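Local coordinates for protein beta-lactamase/D-alanine Carboxypeptidase (Yersinia pestis, PDB 3RJU) that probably acts as a serine beta-lactamase or D-alanine carboxypeptidase of the penicillin-binding-protein family, hydrolysing beta-lactams or trimming D-alanine from cell-wall peptides, at residues Q45-R59 against Q204-C217. Residues are numbered along the deposited sequence; the frame is centred on the assembly and turned at random.
Sequences QPGNNIRPRPDSLIR and QCKRLMIGVGSSRC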
loop_
_atom_site.group_PDB
_atom_site.type_symbol
_atom_site.label_atom_id
_atom_site.label_comp_id
_atom_site.label_asym_id
_atom_site.label_seq_id
_atom_site.Cartn_x
_atom_site.Cartn_y
_atom_site.Cartn_z
ATOM N N GLN A 45 6.815 1.653 -22.058
ATOM C CA GLN A 45 5.606 2.069 -22.771
ATOM C C GLN A 45 5.392 1.048 -23.883
ATOM O O GLN A 45 6.364 0.570 -24.463
ATOM C CB GLN A 45 5.760 3.474 -23.369
ATOM C CG GLN A 45 6.215 4.543 -22.379
ATOM C CD GLN A 45 6.196 5.956 -22.957
ATOM O OE1 GLN A 45 5.516 6.228 -23.950
ATOM N NE2 GLN A 45 6.941 6.864 -22.326
ATOM N N PRO A 46 4.128 0.692 -24.182
ATOM C CA PRO A 46 3.915 -0.323 -25.224
ATOM C C PRO A 46 4.655 0.027 -26.513
ATOM O O PRO A 46 4.491 1.131 -27.034
ATOM C CB PRO A 46 2.396 -0.297 -25.425
ATOM C CG PRO A 46 1.890 0.089 -24.057
ATOM C CD PRO A 46 2.855 1.138 -23.587
ATOM N N GLY A 47 5.501 -0.888 -26.980
ATOM C CA GLY A 47 6.206 -0.721 -28.237
ATOM C C GLY A 47 7.515 0.051 -28.182
ATOM O O GLY A 47 8.194 0.146 -29.201
ATOM N N ASN A 48 7.903 0.586 -27.022
ATOM C CA ASN A 48 9.104 1.422 -27.004
ATOM C C ASN A 48 10.430 0.679 -26.819
ATOM O O ASN A 48 11.505 1.262 -26.983
ATOM C CB ASN A 48 8.979 2.615 -26.037
ATOM C CG ASN A 48 9.214 2.245 -24.572
ATOM O OD1 ASN A 48 9.349 1.076 -24.202
ATOM N ND2 ASN A 48 9.260 3.262 -23.732
ATOM N N ASN A 49 10.341 -0.605 -26.494
ATOM C CA ASN A 49 11.515 -1.441 -26.313
ATOM C C ASN A 49 12.535 -0.900 -25.330
ATOM O O ASN A 49 13.738 -1.160 -25.464
ATOM C CB ASN A 49 12.189 -1.709 -27.654
ATOM C CG ASN A 49 12.235 -3.170 -27.967
ATOM O OD1 ASN A 49 11.298 -3.720 -28.566
ATOM N ND2 ASN A 49 13.311 -3.830 -27.540
ATOM N N ILE A 50 12.054 -0.146 -24.347
ATOM C CA ILE A 50 12.914 0.387 -23.300
ATOM C C ILE A 50 12.639 -0.399 -22.018
ATOM O O ILE A 50 11.522 -0.364 -21.492
ATOM C CB ILE A 50 12.646 1.896 -23.061
ATOM C CG1 ILE A 50 12.950 2.719 -24.322
ATOM C CG2 ILE A 50 13.461 2.416 -21.879
ATOM C CD1 ILE A 50 12.689 4.231 -24.145
ATOM N N ARG A 51 13.641 -1.120 -21.516
ATOM C CA ARG A 51 13.453 -1.895 -20.282
ATOM C C ARG A 51 13.277 -0.997 -19.047
ATOM O O ARG A 51 13.916 0.045 -18.949
ATOM C CB ARG A 51 14.657 -2.806 -20.059
ATOM C CG ARG A 51 14.426 -3.841 -18.990
ATOM C CD ARG A 51 14.445 -5.217 -19.609
ATOM N NE ARG A 51 15.819 -5.692 -19.744
ATOM C CZ ARG A 51 16.189 -6.696 -20.528
ATOM N NH1 ARG A 51 17.465 -7.060 -20.586
ATOM N NH2 ARG A 51 15.286 -7.332 -21.264
ATOM N N PRO A 52 12.401 -1.394 -18.105
ATOM C CA PRO A 52 12.294 -0.601 -16.868
ATOM C C PRO A 52 13.627 -0.541 -16.128
ATOM O O PRO A 52 14.443 -1.476 -16.227
ATOM C CB PRO A 52 11.259 -1.376 -16.035
ATOM C CG PRO A 52 10.397 -2.061 -17.084
ATOM C CD PRO A 52 11.411 -2.485 -18.147
ATOM N N ARG A 53 13.841 0.558 -15.409
ATOM C CA ARG A 53 15.093 0.828 -14.716
ATOM C C ARG A 53 14.829 1.006 -13.231
ATOM O O ARG A 53 13.680 1.186 -12.822
ATOM C CB ARG A 53 15.738 2.109 -15.249
ATOM C CG ARG A 53 16.078 2.088 -16.729
ATOM C CD ARG A 53 16.707 3.410 -17.133
ATOM N NE ARG A 53 17.903 3.685 -16.336
ATOM C CZ ARG A 53 18.244 4.885 -15.871
ATOM N NH1 ARG A 53 17.484 5.945 -16.126
ATOM N NH2 ARG A 53 19.352 5.023 -15.152
ATOM N N PRO A 54 15.899 0.966 -12.421
ATOM C CA PRO A 54 15.741 1.194 -10.975
ATOM C C PRO A 54 15.025 2.500 -10.669
ATOM O O PRO A 54 14.357 2.611 -9.636
ATOM C CB PRO A 54 17.189 1.285 -10.473
ATOM C CG PRO A 54 17.963 0.401 -11.443
ATOM C CD PRO A 54 17.292 0.632 -12.792
ATOM N N ASP A 55 15.178 3.492 -11.541
ATOM C CA ASP A 55 14.565 4.785 -11.300
ATOM C C ASP A 55 13.367 5.040 -12.203
ATOM O O ASP A 55 12.944 6.179 -12.339
ATOM C CB ASP A 55 15.581 5.914 -11.448
ATOM C CG ASP A 55 16.095 6.042 -12.867
ATOM O OD1 ASP A 55 15.706 5.220 -13.723
ATOM O OD2 ASP A 55 16.891 6.958 -13.129
ATOM N N SER A 56 12.794 3.990 -12.797
ATOM C CA SER A 56 11.514 4.160 -13.493
ATOM C C SER A 56 10.439 4.580 -12.488
ATOM O O SER A 56 10.323 3.989 -11.402
ATOM C CB SER A 56 11.087 2.866 -14.193
ATOM O OG SER A 56 11.913 2.595 -15.310
ATOM N N LEU A 57 9.659 5.602 -12.833
ATOM C CA LEU A 57 8.584 6.029 -11.940
ATOM C C LEU A 57 7.415 5.069 -12.075
ATOM O O LEU A 57 7.063 4.634 -13.181
ATOM C CB LEU A 57 8.133 7.475 -12.212
ATOM C CG LEU A 57 7.575 8.201 -10.978
ATOM C CD1 LEU A 57 8.690 8.473 -9.971
ATOM C CD2 LEU A 57 6.859 9.501 -11.352
ATOM N N ILE A 58 6.803 4.763 -10.944
ATOM C CA ILE A 58 5.663 3.859 -10.907
ATOM C C ILE A 58 4.585 4.456 -10.005
ATOM O O ILE A 58 4.890 5.283 -9.134
ATOM C CB ILE A 58 6.066 2.474 -10.362
ATOM C CG1 ILE A 58 6.568 2.566 -8.914
ATOM C CG2 ILE A 58 7.145 1.844 -11.245
ATOM C CD1 ILE A 58 7.012 1.216 -8.326
ATOM N N ARG A 59 3.336 4.050 -10.218
ATOM C CA ARG A 59 2.294 4.278 -9.217
ATOM C C ARG A 59 2.254 3.067 -8.297
ATOM O O ARG A 59 2.049 1.931 -8.767
ATOM C CB ARG A 59 0.922 4.456 -9.871
ATOM C CG ARG A 59 0.855 5.618 -10.870
ATOM C CD ARG A 59 -0.582 5.851 -11.310
ATOM N NE ARG A 59 -0.718 6.799 -12.417
ATOM C CZ ARG A 59 -0.998 8.096 -12.277
ATOM N NH1 ARG A 59 -1.168 8.638 -11.070
ATOM N NH2 ARG A 59 -1.128 8.853 -13.356
ATOM N N GLN A 204 10.277 13.809 -13.305
ATOM C CA GLN A 204 9.822 12.535 -12.771
ATOM C C GLN A 204 8.756 11.925 -13.667
ATOM O O GLN A 204 8.823 10.739 -14.006
ATOM C CB GLN A 204 9.311 12.715 -11.328
ATOM C CG GLN A 204 10.462 12.993 -10.371
ATOM C CD GLN A 204 10.013 13.451 -8.992
ATOM O OE1 GLN A 204 9.048 14.208 -8.851
ATOM N NE2 GLN A 204 10.713 12.986 -7.965
ATOM N N CYS A 205 7.791 12.737 -14.074
ATOM C CA CYS A 205 6.717 12.253 -14.938
ATOM C C CYS A 205 7.185 11.594 -16.245
ATOM O O CYS A 205 6.583 10.610 -16.702
ATOM C CB CYS A 205 5.710 13.361 -15.217
ATOM S SG CYS A 205 4.620 13.691 -13.778
ATOM N N LYS A 206 8.254 12.111 -16.840
ATOM C CA LYS A 206 8.746 11.534 -18.091
ATOM C C LYS A 206 9.215 10.096 -17.887
ATOM O O LYS A 206 9.311 9.334 -18.849
ATOM C CB LYS A 206 9.883 12.375 -18.696
ATOM C CG LYS A 206 11.165 12.251 -17.922
ATOM C CD LYS A 206 12.351 12.938 -18.588
ATOM C CE LYS A 206 13.582 12.769 -17.709
ATOM N NZ LYS A 206 14.705 13.657 -18.144
ATOM N N ARG A 207 9.499 9.729 -16.634
ATOM C CA ARG A 207 9.957 8.377 -16.300
ATOM C C ARG A 207 8.827 7.442 -15.890
ATOM O O ARG A 207 9.068 6.264 -15.624
ATOM C CB ARG A 207 11.030 8.420 -15.198
ATOM C CG ARG A 207 12.315 9.122 -15.631
ATOM C CD ARG A 207 13.372 9.071 -14.521
ATOM N NE ARG A 207 13.281 10.195 -13.583
ATOM C CZ ARG A 207 13.133 10.083 -12.267
ATOM N NH1 ARG A 207 13.028 8.890 -11.693
ATOM N NH2 ARG A 207 13.107 11.179 -11.515
ATOM N N LEU A 208 7.595 7.947 -15.856
ATOM C CA LEU A 208 6.453 7.118 -15.438
ATOM C C LEU A 208 6.165 6.066 -16.511
ATOM O O LEU A 208 6.036 6.390 -17.714
ATOM C CB LEU A 208 5.211 7.977 -15.178
ATOM C CG LEU A 208 3.989 7.228 -14.627
ATOM C CD1 LEU A 208 4.250 6.706 -13.206
ATOM C CD2 LEU A 208 2.744 8.104 -14.668
HETATM N N MSE A 209 6.139 4.803 -16.092
HETATM C CA MSE A 209 5.834 3.700 -16.996
HETATM C C MSE A 209 4.368 3.798 -17.410
HETATM O O MSE A 209 3.552 4.392 -16.694
HETATM C CB MSE A 209 6.109 2.359 -16.309
HETATM C CG MSE A 209 7.571 2.189 -15.856
HETATM SE SE MSE A 209 7.787 0.533 -14.867
HETATM C CE MSE A 209 7.091 -0.756 -16.165
ATOM N N ILE A 210 4.045 3.205 -18.558
ATOM C CA ILE A 210 2.732 3.310 -19.164
ATOM C C ILE A 210 2.222 1.929 -19.562
ATOM O O ILE A 210 2.933 1.151 -20.199
ATOM C CB ILE A 210 2.775 4.208 -20.415
ATOM C CG1 ILE A 210 3.091 5.659 -20.011
ATOM C CG2 ILE A 210 1.466 4.134 -21.178
ATOM C CD1 ILE A 210 3.390 6.598 -21.189
ATOM N N GLY A 211 0.989 1.627 -19.178
ATOM C CA GLY A 211 0.317 0.427 -19.652
ATOM C C GLY A 211 -1.120 0.756 -20.013
ATOM O O GLY A 211 -1.480 1.928 -20.153
ATOM N N VAL A 212 -1.948 -0.271 -20.137
ATOM C CA VAL A 212 -3.354 -0.078 -20.460
ATOM C C VAL A 212 -4.063 0.527 -19.254
ATOM O O VAL A 212 -3.852 0.100 -18.117
ATOM C CB VAL A 212 -4.015 -1.412 -20.869
ATOM C CG1 VAL A 212 -5.526 -1.262 -21.031
ATOM C CG2 VAL A 212 -3.379 -1.925 -22.166
ATOM N N GLY A 213 -4.882 1.539 -19.503
ATOM C CA GLY A 213 -5.586 2.227 -18.439
ATOM C C GLY A 213 -4.770 3.329 -17.779
ATOM O O GLY A 213 -5.137 3.828 -16.710
ATOM N N SER A 214 -3.661 3.718 -18.408
ATOM C CA SER A 214 -2.832 4.785 -17.850
ATOM C C SER A 214 -3.580 6.116 -17.790
ATOM O O SER A 214 -4.537 6.340 -18.553
ATOM C CB SER A 214 -1.519 4.923 -18.618
ATOM O OG SER A 214 -0.528 4.016 -18.118
ATOM N N SER A 215 -3.154 6.973 -16.859
ATOM C CA SER A 215 -3.717 8.314 -16.633
ATOM C C SER A 215 -2.581 9.312 -16.704
ATOM O O SER A 215 -1.433 8.951 -16.451
ATOM C CB SER A 215 -4.291 8.428 -15.212
ATOM O OG SER A 215 -5.610 7.947 -15.092
ATOM N N ARG A 216 -2.891 10.578 -16.975
ATOM C CA ARG A 216 -1.845 11.602 -16.979
ATOM C C ARG A 216 -1.138 11.672 -15.625
ATOM O O ARG A 216 -1.747 11.472 -14.578
ATOM C CB ARG A 216 -2.386 12.988 -17.374
ATOM C CG ARG A 216 -3.297 13.635 -16.354
ATOM C CD ARG A 216 -3.556 15.117 -16.702
ATOM N NE ARG A 216 -2.357 15.928 -16.505
ATOM C CZ ARG A 216 -2.085 16.606 -15.389
ATOM N NH1 ARG A 216 -2.937 16.589 -14.371
ATOM N NH2 ARG A 216 -0.963 17.306 -15.291
ATOM N N CYS A 217 0.156 11.959 -15.674
ATOM C CA CYS A 217 0.975 12.046 -14.483
ATOM C C CYS A 217 0.761 13.403 -13.828
ATOM O O CYS A 217 1.178 14.429 -14.352
ATOM C CB CYS A 217 2.443 11.830 -14.856
ATOM S SG CYS A 217 3.609 11.910 -13.475
HETATM O O HOH W 1 8.886 6.736 -19.615
HETATM O O HOH W 2 11.052 4.831 -16.891
HETATM O O HOH W 3 -0.988 5.951 -15.051
HETATM O O HOH W 4 -2.811 11.071 -11.642
#
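L57 meets L208 in a single beta bridge that joins, within the serine beta-lactamase fold, the loop running into strand 58-59 to the loop after helix 202-205. Two backbone bonds flank it: L57 N to R207 O, and M209 N to L57 O at 3.1 Å, the straighter of the two (165°). Both leucines are buried, and L57 gives more surface to this contact than any other residue. L57 CG stands anti to the backbone N (chi1 -151°), which sends CD2 to within 3.5 Å of Q204 O, while L208 CD1 packs against the L57 carbonyl. On the side facing the large sheet, the selenium of M209 sits 3.9 Å from I58 CG2; its chain bends at chi3, carrying CE across P52 to touch CG at 3.7 Å. F309 of strand 309-316 touches I58, L208 and M209.

The solvent side lies around P46, an exposed residue that lays CD against I210 O at 3.4 Å and, more distantly, against I210 CG2. At the upstream end of 204-217, R207 NH1 reaches D55 O in the carbonyl plane at 2.8 Å, while its NH2 is held by E203 and N195.

R59 reaches the far end of 204-217, which the C205–C217 disulfide ties back to its start. Its extended chain delivers NH2 to two carbonyls, R216 O (3.0 Å) and S215 O. Both lie near the guanidinium plane, although NH2 stands well above each carbonyl plane. One water takes the NE hydrogen and also accepts from S215 N; another, 3.0 Å from R59 NH1, donates to R216 O.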